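Local coordinates for Cgl0159-like domain-containing protein (Corynebacterium glutamicum, PDB 3FOK) that is of unknown function but belongs to the Cgl0159-like family, at the interface of chains A and B. Coordinates in Å, arbitrary orientation; residue numbers count along the deposited sequence, not the author numbering. Chains: chain A/B, uncharacterized protein Cgl0159.

Contact 1: the interface of chains A and B. Residues chain A 203, 233-236; chain B 67-70.
The 3-10 turn 233-235 of chain A, with A:Thr236 just after it and A:Ile203 from helix 199-210, meets the loop residues B:Ala67 and B:Asn68 and the first turn of helix 69-81 in chain B. A:Glu234 hides 70 Å², and its backbone carbonyl makes the direct bond: O accepts from the amide N of B:Arg69 at 2.8 Å, a bond bent at the hydrogen (136°). That N-H opens helix 69-81, so the neighbouring chain supplies a cap to its first turn, and the positive helix end may polarise the carbonyl further.

Beside this bond the side chains of A:Glu234 and B:Asn68 pass each other at a slant, carboxylate and amide planes 36° apart. With CG anti to the backbone N (chi1 -177°), B:Asn68 sets its amide alongside the glutamate stem, where CG lies 4.0 Å from CB of A:Glu234. OD1 faces the carboxylate without bonding to it, while the carbonyl O of A:Glu234 lies over the amide face near ND2 of B:Asn68, 3.4 Å away, with no hydrogen bond assigned.

B:Tyr70 comes in edge first. The CD2 side of its ring lies 3.9 Å from CA of A:Glu234, which sits in the ring plane, and the backbone O of A:Met233 (a selenomethionine) stands at the same edge. The phenol OH is joined to water 2 at 2.7 Å. Water 2 also lies 3.1 Å from O of A:Thr236 and touches O of A:Met233, tying the ring tip to one carbonyl in the turn and one just after it. Water 1 makes a second bridge, between O of A:Ser235 and O of B:Ala67 (3.0 Å to the latter). At the apolar margin CG2 of A:Ile203 meets the methyl CB of B:Ala67, 3.9 Å away.

In chain A the turn continues helix 229-232 and leads toward strand 240-243; in chain B the patch lies where a loop enters helix 69-81.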
loop_
_atom_site.group_PDB
_atom_site.type_symbol
_atom_site.label_atom_id
_atom_site.label_comp_id
_atom_site.label_asym_id
_atom_site.label_seq_id
_atom_site.Cartn_x
_atom_site.Cartn_y
_atom_site.Cartn_z
ATOM N N ILE A 203 -15.034 -23.847 16.683
ATOM C CA ILE A 203 -14.429 -23.348 17.906
ATOM C C ILE A 203 -13.120 -22.622 17.606
ATOM O O ILE A 203 -12.871 -21.531 18.132
ATOM C CB ILE A 203 -14.179 -24.502 18.898
ATOM C CG1 ILE A 203 -15.519 -24.969 19.477
ATOM C CG2 ILE A 203 -13.227 -24.061 20.011
ATOM C CD1 ILE A 203 -15.426 -26.172 20.386
HETATM N N MSE A 233 -20.315 -22.924 22.250
HETATM C CA MSE A 233 -20.622 -21.724 23.015
HETATM C C MSE A 233 -19.695 -21.501 24.200
HETATM O O MSE A 233 -19.696 -20.425 24.794
HETATM C CB MSE A 233 -22.075 -21.746 23.491
HETATM C CG MSE A 233 -23.095 -21.527 22.381
HETATM SE SE MSE A 233 -22.651 -20.033 21.215
HETATM C CE MSE A 233 -22.313 -21.048 19.605
ATOM N N GLU A 234 -18.907 -22.512 24.548
ATOM C CA GLU A 234 -17.965 -22.372 25.647
ATOM C C GLU A 234 -16.700 -21.738 25.076
ATOM O O GLU A 234 -15.691 -21.597 25.765
ATOM C CB GLU A 234 -17.650 -23.738 26.269
ATOM C CG GLU A 234 -18.874 -24.450 26.835
ATOM C CD GLU A 234 -18.554 -25.804 27.454
ATOM O OE1 GLU A 234 -17.856 -26.612 26.802
ATOM O OE2 GLU A 234 -19.013 -26.062 28.588
ATOM N N SER A 235 -16.776 -21.351 23.802
ATOM C CA SER A 235 -15.658 -20.724 23.095
ATOM C C SER A 235 -15.542 -19.228 23.356
ATOM O O SER A 235 -14.443 -18.683 23.355
ATOM C CB SER A 235 -15.783 -20.946 21.585
ATOM O OG SER A 235 -15.523 -22.292 21.245
ATOM N N THR A 236 -16.676 -18.564 23.554
ATOM C CA THR A 236 -16.672 -17.133 23.828
ATOM C C THR A 236 -17.682 -16.701 24.864
ATOM O O THR A 236 -18.573 -17.451 25.261
ATOM C CB THR A 236 -16.960 -16.275 22.578
ATOM O OG1 THR A 236 -18.018 -16.869 21.818
ATOM C CG2 THR A 236 -15.712 -16.118 21.738
ATOM N N ALA B 67 -9.477 -23.983 24.370
ATOM C CA ALA B 67 -10.664 -23.952 23.518
ATOM C C ALA B 67 -11.847 -23.432 24.335
ATOM O O ALA B 67 -12.692 -22.691 23.828
ATOM C CB ALA B 67 -10.967 -25.340 22.981
ATOM N N ASN B 68 -11.898 -23.824 25.605
ATOM C CA ASN B 68 -12.963 -23.384 26.497
ATOM C C ASN B 68 -12.538 -22.062 27.124
ATOM O O ASN B 68 -11.721 -22.033 28.040
ATOM C CB ASN B 68 -13.215 -24.437 27.578
ATOM C CG ASN B 68 -14.364 -24.071 28.499
ATOM O OD1 ASN B 68 -15.071 -24.944 28.994
ATOM N ND2 ASN B 68 -14.548 -22.781 28.745
ATOM N N ARG B 69 -13.107 -20.971 26.626
ATOM C CA ARG B 69 -12.773 -19.641 27.115
ATOM C C ARG B 69 -13.138 -19.413 28.582
ATOM O O ARG B 69 -12.441 -18.687 29.291
ATOM C CB ARG B 69 -13.436 -18.576 26.231
ATOM C CG ARG B 69 -13.123 -17.144 26.635
ATOM C CD ARG B 69 -11.627 -16.822 26.578
ATOM N NE ARG B 69 -11.212 -16.209 25.312
ATOM C CZ ARG B 69 -10.620 -16.861 24.318
ATOM N NH1 ARG B 69 -10.362 -18.159 24.427
ATOM N NH2 ARG B 69 -10.286 -16.215 23.210
ATOM N N TYR B 70 -14.219 -20.029 29.045
ATOM C CA TYR B 70 -14.624 -19.863 30.437
ATOM C C TYR B 70 -13.598 -20.471 31.385
ATOM O O TYR B 70 -13.296 -19.891 32.426
ATOM C CB TYR B 70 -16.008 -20.477 30.665
ATOM C CG TYR B 70 -17.111 -19.675 30.018
ATOM C CD1 TYR B 70 -17.643 -18.547 30.647
ATOM C CD2 TYR B 70 -17.582 -20.004 28.749
ATOM C CE1 TYR B 70 -18.615 -17.766 30.024
ATOM C CE2 TYR B 70 -18.551 -19.233 28.116
ATOM C CZ TYR B 70 -19.063 -18.116 28.757
ATOM O OH TYR B 70 -20.015 -17.350 28.126
HETATM O O HOH W 1 -11.633 -20.086 22.858
HETATM O O HOH W 2 -21.250 -18.734 26.191
#

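Contact 2: the interface of chains A and B. Residues chain A 216-217, 219-220, 237-239, 268; chain B 15, 18-19.
B:Arg18, near the end of helix 8-20, reaches into chain A and buries 94 Å² among the segments 216-220 and 237-239. CG lies anti to its own carbonyl carbon (chi1 -82°) and the chain runs extended to NE, which carries the guanidinium to the backbone carbonyl of A:Ser216. The grip is end-on: NH1 at 2.8 Å and NH2 at 2.9 Å both donate to the one O of A:Ser216, which lies close to the guanidinium plane at its edge. Two bonds to one acceptor fix the rotation of the group.

A:Met238, a selenomethionine, covers one guanidinium face with CG, 3.6 Å above the plane and toward the rim, while its terminal methyl CE comes within 3.6 Å of NH1 of B:Arg18. Nearer the helix, the aliphatic stem of B:Arg18 crosses A:Pro239 at about a right angle, with CB 3.9 Å from the ring CD. A:Thr237 passes obliquely along the NE and CD section. A:Pro239, which hides 35 Å², is itself backed within chain A by the indole of A:Trp220, its CG over the centre of the ring face; the tryptophan thus braces the proline that B:Arg18 leans on.

B:Ala19 hides 49 Å², its methyl toward A:Arg268 and its backbone O toward the A:Trp220 ring. Water 3 pins the same helix end, linking O of B:Arg18 to O of A:Ser217, 2.7 Å from the latter. On the far side the methyl CB of B:Ala19 rests over one guanidinium face of A:Arg268, toward the rim and 3.4 Å from NH2.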
loop_
_atom_site.group_PDB
_atom_site.type_symbol
_atom_site.label_atom_id
_atom_site.label_comp_id
_atom_site.label_asym_id
_atom_site.label_seq_id
_atom_site.Cartn_x
_atom_site.Cartn_y
_atom_site.Cartn_z
ATOM N N SER A 216 -12.192 -5.373 21.622
ATOM C CA SER A 216 -13.267 -6.295 21.291
ATOM C C SER A 216 -14.389 -6.227 22.308
ATOM O O SER A 216 -14.762 -7.233 22.901
ATOM C CB SER A 216 -12.729 -7.725 21.176
ATOM O OG SER A 216 -12.859 -8.211 19.835
ATOM N N SER A 217 -14.917 -5.024 22.507
ATOM C CA SER A 217 -16.000 -4.814 23.454
ATOM C C SER A 217 -17.311 -4.554 22.724
ATOM O O SER A 217 -18.358 -4.411 23.346
ATOM C CB SER A 217 -15.682 -3.638 24.383
ATOM O OG SER A 217 -15.629 -2.411 23.673
ATOM N N THR A 219 -17.870 -6.437 19.679
ATOM C CA THR A 219 -17.977 -7.481 18.679
ATOM C C THR A 219 -18.878 -8.647 19.066
ATOM O O THR A 219 -18.833 -9.154 20.183
ATOM C CB THR A 219 -16.578 -8.007 18.267
ATOM O OG1 THR A 219 -16.292 -9.222 18.963
ATOM C CG2 THR A 219 -15.506 -6.977 18.599
ATOM N N TRP A 220 -19.707 -9.041 18.106
ATOM C CA TRP A 220 -20.648 -10.142 18.246
ATOM C C TRP A 220 -20.186 -11.263 17.328
ATOM O O TRP A 220 -19.334 -11.065 16.467
ATOM C CB TRP A 220 -22.049 -9.710 17.806
ATOM C CG TRP A 220 -22.749 -8.777 18.734
ATOM C CD1 TRP A 220 -22.272 -7.602 19.231
ATOM C CD2 TRP A 220 -24.073 -8.926 19.257
ATOM N NE1 TRP A 220 -23.216 -7.004 20.032
ATOM C CE2 TRP A 220 -24.334 -7.797 20.067
ATOM C CE3 TRP A 220 -25.070 -9.904 19.118
ATOM C CZ2 TRP A 220 -25.547 -7.617 20.738
ATOM C CZ3 TRP A 220 -26.280 -9.726 19.784
ATOM C CH2 TRP A 220 -26.506 -8.591 20.585
ATOM N N THR A 237 -17.520 -15.454 25.275
ATOM C CA THR A 237 -18.376 -14.815 26.251
ATOM C C THR A 237 -19.151 -13.746 25.499
ATOM O O THR A 237 -19.945 -13.008 26.077
ATOM C CB THR A 237 -17.532 -14.137 27.334
ATOM O OG1 THR A 237 -16.573 -13.270 26.712
ATOM C CG2 THR A 237 -16.797 -15.175 28.164
HETATM N N MSE A 238 -18.918 -13.684 24.194
HETATM C CA MSE A 238 -19.554 -12.686 23.349
HETATM C C MSE A 238 -20.960 -12.999 22.870
HETATM O O MSE A 238 -21.312 -14.155 22.644
HETATM C CB MSE A 238 -18.662 -12.404 22.145
HETATM C CG MSE A 238 -17.295 -11.914 22.554
HETATM SE SE MSE A 238 -16.082 -11.801 21.078
HETATM C CE MSE A 238 -14.924 -10.415 21.791
ATOM N N PRO A 239 -21.786 -11.953 22.715
ATOM C CA PRO A 239 -23.164 -12.121 22.252
ATOM C C PRO A 239 -23.135 -12.802 20.892
ATOM O O PRO A 239 -22.395 -12.392 19.997
ATOM C CB PRO A 239 -23.691 -10.687 22.200
ATOM C CG PRO A 239 -22.453 -9.864 21.996
ATOM C CD PRO A 239 -21.466 -10.530 22.909
ATOM N N ARG A 268 -28.074 -14.812 21.601
ATOM C CA ARG A 268 -29.047 -13.725 21.654
ATOM C C ARG A 268 -30.096 -13.709 20.552
ATOM O O ARG A 268 -30.950 -12.827 20.522
ATOM C CB ARG A 268 -28.308 -12.387 21.652
ATOM C CG ARG A 268 -27.613 -12.070 22.959
ATOM C CD ARG A 268 -28.593 -11.475 23.945
ATOM N NE ARG A 268 -27.995 -11.221 25.250
ATOM C CZ ARG A 268 -28.513 -10.400 26.155
ATOM N NH1 ARG A 268 -29.636 -9.751 25.894
ATOM N NH2 ARG A 268 -27.912 -10.231 27.323
ATOM N N ARG B 15 -21.525 -11.733 30.245
ATOM C CA ARG B 15 -22.227 -11.938 28.978
ATOM C C ARG B 15 -23.261 -10.848 28.730
ATOM O O ARG B 15 -23.443 -10.403 27.599
ATOM C CB ARG B 15 -22.936 -13.300 28.949
ATOM C CG ARG B 15 -22.017 -14.508 28.838
ATOM C CD ARG B 15 -22.822 -15.760 28.509
ATOM N NE ARG B 15 -23.653 -16.203 29.624
ATOM C CZ ARG B 15 -23.235 -17.020 30.586
ATOM N NH1 ARG B 15 -21.993 -17.489 30.570
ATOM N NH2 ARG B 15 -24.058 -17.370 31.569
ATOM N N ARG B 18 -21.509 -7.269 27.880
ATOM C CA ARG B 18 -21.093 -7.245 26.480
ATOM C C ARG B 18 -22.282 -7.051 25.550
ATOM O O ARG B 18 -22.174 -6.404 24.509
ATOM C CB ARG B 18 -20.395 -8.553 26.112
ATOM C CG ARG B 18 -18.945 -8.605 26.505
ATOM C CD ARG B 18 -18.329 -9.933 26.122
ATOM N NE ARG B 18 -16.878 -9.820 26.063
ATOM C CZ ARG B 18 -16.228 -9.168 25.103
ATOM N NH1 ARG B 18 -16.902 -8.580 24.120
ATOM N NH2 ARG B 18 -14.904 -9.085 25.138
ATOM N N ALA B 19 -23.422 -7.613 25.932
ATOM C CA ALA B 19 -24.610 -7.510 25.105
ATOM C C ALA B 19 -25.356 -6.188 25.222
ATOM O O ALA B 19 -25.612 -5.535 24.217
ATOM C CB ALA B 19 -25.553 -8.667 25.412
HETATM O O HOH W 3 -20.617 -5.581 22.511
#

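The C-alpha centres of contact 1 and contact 2 lie about 13 Å apart, and in chain A the two run into each other: contact 1 ends at A:Thr236 and contact 2 takes up A:Thr237. The stretch 233-239, between helix 229-232 and strand 240-243, therefore serves both. Chain B answers with two separate elements, the start of helix 69-81 and the end of helix 8-20, which hold this stretch at two points. The interface as a whole is not an exact two-fold, and in these two patches the chains use different segments; the five-chain assembly may or may not be the biological one.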